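Local atomic coordinates of putative PadR-family transcriptional regulatory protein (Bacteroides fragilis, PDB entry 5H20), a protein that probably acts as a PadR-family transcription factor that binds DNA through a winged helix-turn-helix domain. Residues A[31-36]-A[47-52]; A[35-38]-A[43-46]. All coordinates share one frame; numbering follows the deposited sequence.

How the contacts relate
Both contacts use helix 30-39 and lie on the same side of the chain's centre, with their own centres about 6 Å apart. Contact 1 is the buried one. It packs helix 30-39 on helix 46-58 and also carries part of the glucose pocket near the start of helix 30-39. Contact 2 joins the later turns of helix 30-39 to the loop that leads into helix 46-58. One of its pairs is turned inward and the other lies at the surface. Apolar packing carries contact 1 and the inner pair of contact 2; the outer pair sets a lysine end beside a methyl. Polar grip on a ligand belongs to contact 1 alone. They meet where Ile34 CG1 lies 3.8 Å from Val44 O.

Contact 1. Residues A[31-36]-A[47-52]; sequences SDIIQK and GTLYPL. With GLC (alpha-D-glucopyranose), chain E.
Two helical segments face each other, and the nearest CA pair is that of Ile34 and Leu49, 8.0 Å apart. Leu49 reaches across and divides its two methyls between neighbouring isoleucines. Its CD1 touches Ile34 CG1 at 3.8 Å and also meets CD1 of the same isoleucine. Its CD2 approaches the branch methyl CG2 of Ile33 more loosely, at 4.2 Å. The isoleucines share nearly the same chi1 (-67° and -68°), so their places on the helix decide which branch each offers. The side chains cross at a slant. Ile19 of helix 5-23 also packs on Leu49. The contact is part of the tri-helical core expected of a winged helix-turn-helix domain, where helix 46-58 probably serves as the recognition helix. Helix 46-58 is kinked at Pro51, whose ring nitrogen has no hydrogen to give to the preceding turn. Ser31 belongs to the glucose pocket. Its backbone N donates a nearly straight bond to O2 of the sugar, 2.8 Å long at 167°. Its OG shares the same O2 at 2.9 Å, so one serine grips that hydroxyl twice. Ala30 N and Lys76 O hold the sugar as well. Tyr50 lines the pocket through its hydroxyl, with OH 3.9 Å from O5 of glucose.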
# COMPACT_ATOMS: atom_id res chain seq x y z
N SER A 31 -14.62 1.13 -17.37
CA SER A 31 -14.79 2.47 -17.95
C SER A 31 -15.33 3.53 -16.98
O SER A 31 -15.03 4.71 -17.13
CB SER A 31 -15.69 2.42 -19.19
OG SER A 31 -16.93 1.78 -18.88
N ASP A 32 -16.15 3.12 -16.00
CA ASP A 32 -16.61 4.06 -14.97
C ASP A 32 -15.47 4.38 -14.01
O ASP A 32 -15.34 5.52 -13.56
CB ASP A 32 -17.82 3.53 -14.17
CG ASP A 32 -19.00 3.18 -15.06
OD1 ASP A 32 -19.29 3.97 -15.98
OD2 ASP A 32 -19.65 2.13 -14.81
N ILE A 33 -14.68 3.36 -13.68
CA ILE A 33 -13.52 3.49 -12.81
C ILE A 33 -12.50 4.44 -13.45
O ILE A 33 -12.06 5.39 -12.81
CB ILE A 33 -12.87 2.13 -12.44
CG1 ILE A 33 -13.83 1.32 -11.56
CG2 ILE A 33 -11.53 2.33 -11.72
CD1 ILE A 33 -13.50 -0.16 -11.46
N ILE A 34 -12.17 4.18 -14.73
CA ILE A 34 -11.27 5.02 -15.53
C ILE A 34 -11.76 6.48 -15.52
O ILE A 34 -10.96 7.40 -15.31
CB ILE A 34 -11.06 4.47 -16.97
CG1 ILE A 34 -10.28 3.15 -16.93
CG2 ILE A 34 -10.36 5.49 -17.89
CD1 ILE A 34 -10.47 2.25 -18.17
N GLN A 35 -13.07 6.66 -15.69
CA GLN A 35 -13.70 7.98 -15.74
C GLN A 35 -13.65 8.72 -14.39
O GLN A 35 -13.42 9.94 -14.37
CB GLN A 35 -15.15 7.86 -16.22
CG GLN A 35 -15.48 8.79 -17.38
CD GLN A 35 -15.85 10.19 -16.95
OE1 GLN A 35 -15.08 11.13 -17.13
NE2 GLN A 35 -17.06 10.35 -16.38
N LYS A 36 -13.86 7.99 -13.30
CA LYS A 36 -13.82 8.58 -11.94
C LYS A 36 -12.41 8.96 -11.53
O LYS A 36 -12.20 9.93 -10.80
CB LYS A 36 -14.45 7.63 -10.92
CG LYS A 36 -15.97 7.62 -10.96
CD LYS A 36 -16.54 6.55 -10.06
CE LYS A 36 -18.06 6.54 -10.12
NZ LYS A 36 -18.60 5.71 -9.01
N GLY A 47 -4.44 -1.19 -19.97
CA GLY A 47 -3.26 -2.03 -19.71
C GLY A 47 -2.84 -2.10 -18.24
O GLY A 47 -2.31 -3.13 -17.80
N THR A 48 -3.06 -1.01 -17.50
CA THR A 48 -2.75 -0.94 -16.06
C THR A 48 -3.93 -1.45 -15.21
O THR A 48 -3.74 -2.30 -14.34
CB THR A 48 -2.35 0.50 -15.63
OG1 THR A 48 -1.30 1.02 -16.47
CG2 THR A 48 -1.90 0.55 -14.18
N LEU A 49 -5.13 -0.95 -15.50
CA LEU A 49 -6.33 -1.25 -14.72
C LEU A 49 -6.79 -2.72 -14.81
O LEU A 49 -7.07 -3.34 -13.79
CB LEU A 49 -7.48 -0.32 -15.15
CG LEU A 49 -8.63 0.15 -14.25
CD1 LEU A 49 -9.97 -0.09 -14.93
CD2 LEU A 49 -8.66 -0.46 -12.86
N TYR A 50 -6.84 -3.26 -16.03
CA TYR A 50 -7.42 -4.60 -16.28
C TYR A 50 -6.77 -5.74 -15.47
O TYR A 50 -7.52 -6.52 -14.85
CB TYR A 50 -7.49 -4.92 -17.78
CG TYR A 50 -8.53 -4.13 -18.58
CD1 TYR A 50 -9.27 -3.08 -17.99
CD2 TYR A 50 -8.78 -4.42 -19.93
CE1 TYR A 50 -10.22 -2.36 -18.72
CE2 TYR A 50 -9.72 -3.70 -20.66
CZ TYR A 50 -10.44 -2.67 -20.04
OH TYR A 50 -11.38 -1.94 -20.74
N PRO A 51 -5.41 -5.84 -15.44
CA PRO A 51 -4.79 -6.92 -14.65
C PRO A 51 -5.02 -6.83 -13.14
O PRO A 51 -4.99 -7.85 -12.46
CB PRO A 51 -3.29 -6.80 -14.96
CG PRO A 51 -3.23 -6.07 -16.26
CD PRO A 51 -4.37 -5.10 -16.20
N LEU A 52 -5.23 -5.62 -12.62
CA LEU A 52 -5.48 -5.43 -11.18
C LEU A 52 -6.91 -5.85 -10.80
O LEU A 52 -7.12 -6.51 -9.76
CB LEU A 52 -5.19 -3.99 -10.77
CG LEU A 52 -3.79 -3.54 -10.32
CD1 LEU A 52 -2.60 -4.36 -10.82
CD2 LEU A 52 -3.62 -2.07 -10.63
C1 GLC E . -16.21 -2.32 -20.80
C2 GLC E . -16.25 -2.19 -19.28
C3 GLC E . -15.41 -3.23 -18.53
C4 GLC E . -15.18 -4.56 -19.24
C5 GLC E . -14.83 -4.41 -20.74
C6 GLC E . -15.52 -5.50 -21.57
O1 GLC E . -16.17 -1.01 -21.37
O2 GLC E . -15.80 -0.89 -18.91
O3 GLC E . -16.00 -3.47 -17.24
O4 GLC E . -14.10 -5.25 -18.60
O5 GLC E . -15.07 -3.08 -21.27
O6 GLC E . -14.85 -6.75 -21.36

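Contact 2. Residues A[35-38]-A[43-46]; sequences QKLK and IVVE
Ile43 lies beside Lys38, and these two residues form the nearest CA pair, 5.7 Å apart. The chain has left helix 30-39 and come back past its last turns. Ile43 leaves its backbone pointing away from the helix, yet its CD1 still comes within 4.1 Å of Lys38 NZ. This is van der Waals contact between a methyl and the end of a lysine, not a polar bond. The two side chains run alongside each other and point the same way. Lys38 starts with CG opposite its backbone N (chi1 -177°) and then bends at chi2 (84°), which carries the ammonium group to the isoleucine. Both residues are exposed in the assembly and touch a crystal neighbour, so the lattice may influence this pair.

Val44 turns the other way, toward helix 30-39. Its CG2 packs on Leu37 CD1 at 3.8 Å, and its CB is nearly as close to the same methyl, at 3.9 Å. One leucine methyl therefore rests against one branch of the valine and its branch point. With chi1 at -176°, CG1 is swung away from the backbone N and CG2 is the methyl that meets the leucine. Leu37 is buried and also packs on Cys18 and Leu22 of helix 5-23. Leu15 of that helix touches Val44, so the pair is tied into the core.

Val45 follows at the N-cap position, and Glu46 opens helix 46-58. The near-extended backbone at Ile43 and Val44 sends successive side chains out and in, one to the surface and one to the core. The loop joins helix 30-39 to helix 46-58, consistent with the turn of the helix-turn-helix in this PadR-like domain.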
# COMPACT_ATOMS: atom_id res chain seq x y z
N GLN A 35 -13.07 6.66 -15.69
CA GLN A 35 -13.70 7.98 -15.74
C GLN A 35 -13.65 8.72 -14.39
O GLN A 35 -13.42 9.94 -14.37
CB GLN A 35 -15.15 7.86 -16.22
CG GLN A 35 -15.48 8.79 -17.38
CD GLN A 35 -15.85 10.19 -16.95
OE1 GLN A 35 -15.08 11.13 -17.13
NE2 GLN A 35 -17.06 10.35 -16.38
N LYS A 36 -13.86 7.99 -13.30
CA LYS A 36 -13.82 8.58 -11.94
C LYS A 36 -12.41 8.96 -11.53
O LYS A 36 -12.20 9.93 -10.80
CB LYS A 36 -14.45 7.63 -10.92
CG LYS A 36 -15.97 7.62 -10.96
CD LYS A 36 -16.54 6.55 -10.06
CE LYS A 36 -18.06 6.54 -10.12
NZ LYS A 36 -18.60 5.71 -9.01
N LEU A 37 -11.44 8.18 -12.03
CA LEU A 37 -10.04 8.50 -11.94
C LEU A 37 -9.70 9.78 -12.71
O LEU A 37 -8.92 10.60 -12.22
CB LEU A 37 -9.19 7.30 -12.40
CG LEU A 37 -9.10 6.08 -11.47
CD1 LEU A 37 -8.70 4.83 -12.24
CD2 LEU A 37 -8.16 6.29 -10.30
N LYS A 38 -10.28 9.94 -13.91
CA LYS A 38 -10.09 11.13 -14.76
C LYS A 38 -10.52 12.42 -14.05
O LYS A 38 -9.80 13.43 -14.09
CB LYS A 38 -10.82 10.97 -16.10
CG LYS A 38 -10.64 12.10 -17.11
CD LYS A 38 -9.36 11.95 -17.92
CE LYS A 38 -9.24 13.04 -18.97
NZ LYS A 38 -7.90 13.01 -19.62
N ILE A 43 -4.89 9.63 -14.76
CA ILE A 43 -5.01 8.82 -15.97
C ILE A 43 -4.43 7.45 -15.64
O ILE A 43 -3.27 7.32 -15.24
CB ILE A 43 -4.29 9.46 -17.19
CG1 ILE A 43 -4.98 10.77 -17.59
CG2 ILE A 43 -4.27 8.49 -18.38
CD1 ILE A 43 -4.16 11.68 -18.49
N VAL A 44 -5.28 6.43 -15.75
CA VAL A 44 -4.87 5.03 -15.62
C VAL A 44 -5.48 4.34 -16.84
O VAL A 44 -6.70 4.37 -17.04
CB VAL A 44 -5.37 4.36 -14.31
CG1 VAL A 44 -4.83 2.95 -14.18
CG2 VAL A 44 -5.00 5.17 -13.07
N VAL A 45 -4.62 3.75 -17.66
CA VAL A 45 -5.03 3.08 -18.90
C VAL A 45 -5.51 1.65 -18.64
O VAL A 45 -5.28 1.09 -17.55
CB VAL A 45 -3.94 3.13 -20.01
CG1 VAL A 45 -3.77 4.54 -20.54
CG2 VAL A 45 -2.61 2.53 -19.56
N GLU A 46 -6.16 1.07 -19.64
CA GLU A 46 -6.68 -0.30 -19.62
C GLU A 46 -5.59 -1.32 -19.31
O GLU A 46 -5.78 -2.19 -18.46
CB GLU A 46 -7.39 -0.64 -20.94
CG GLU A 46 -8.62 0.22 -21.23
CD GLU A 46 -9.35 -0.13 -22.53
OE1 GLU A 46 -8.76 -0.76 -23.44
OE2 GLU A 46 -10.53 0.25 -22.64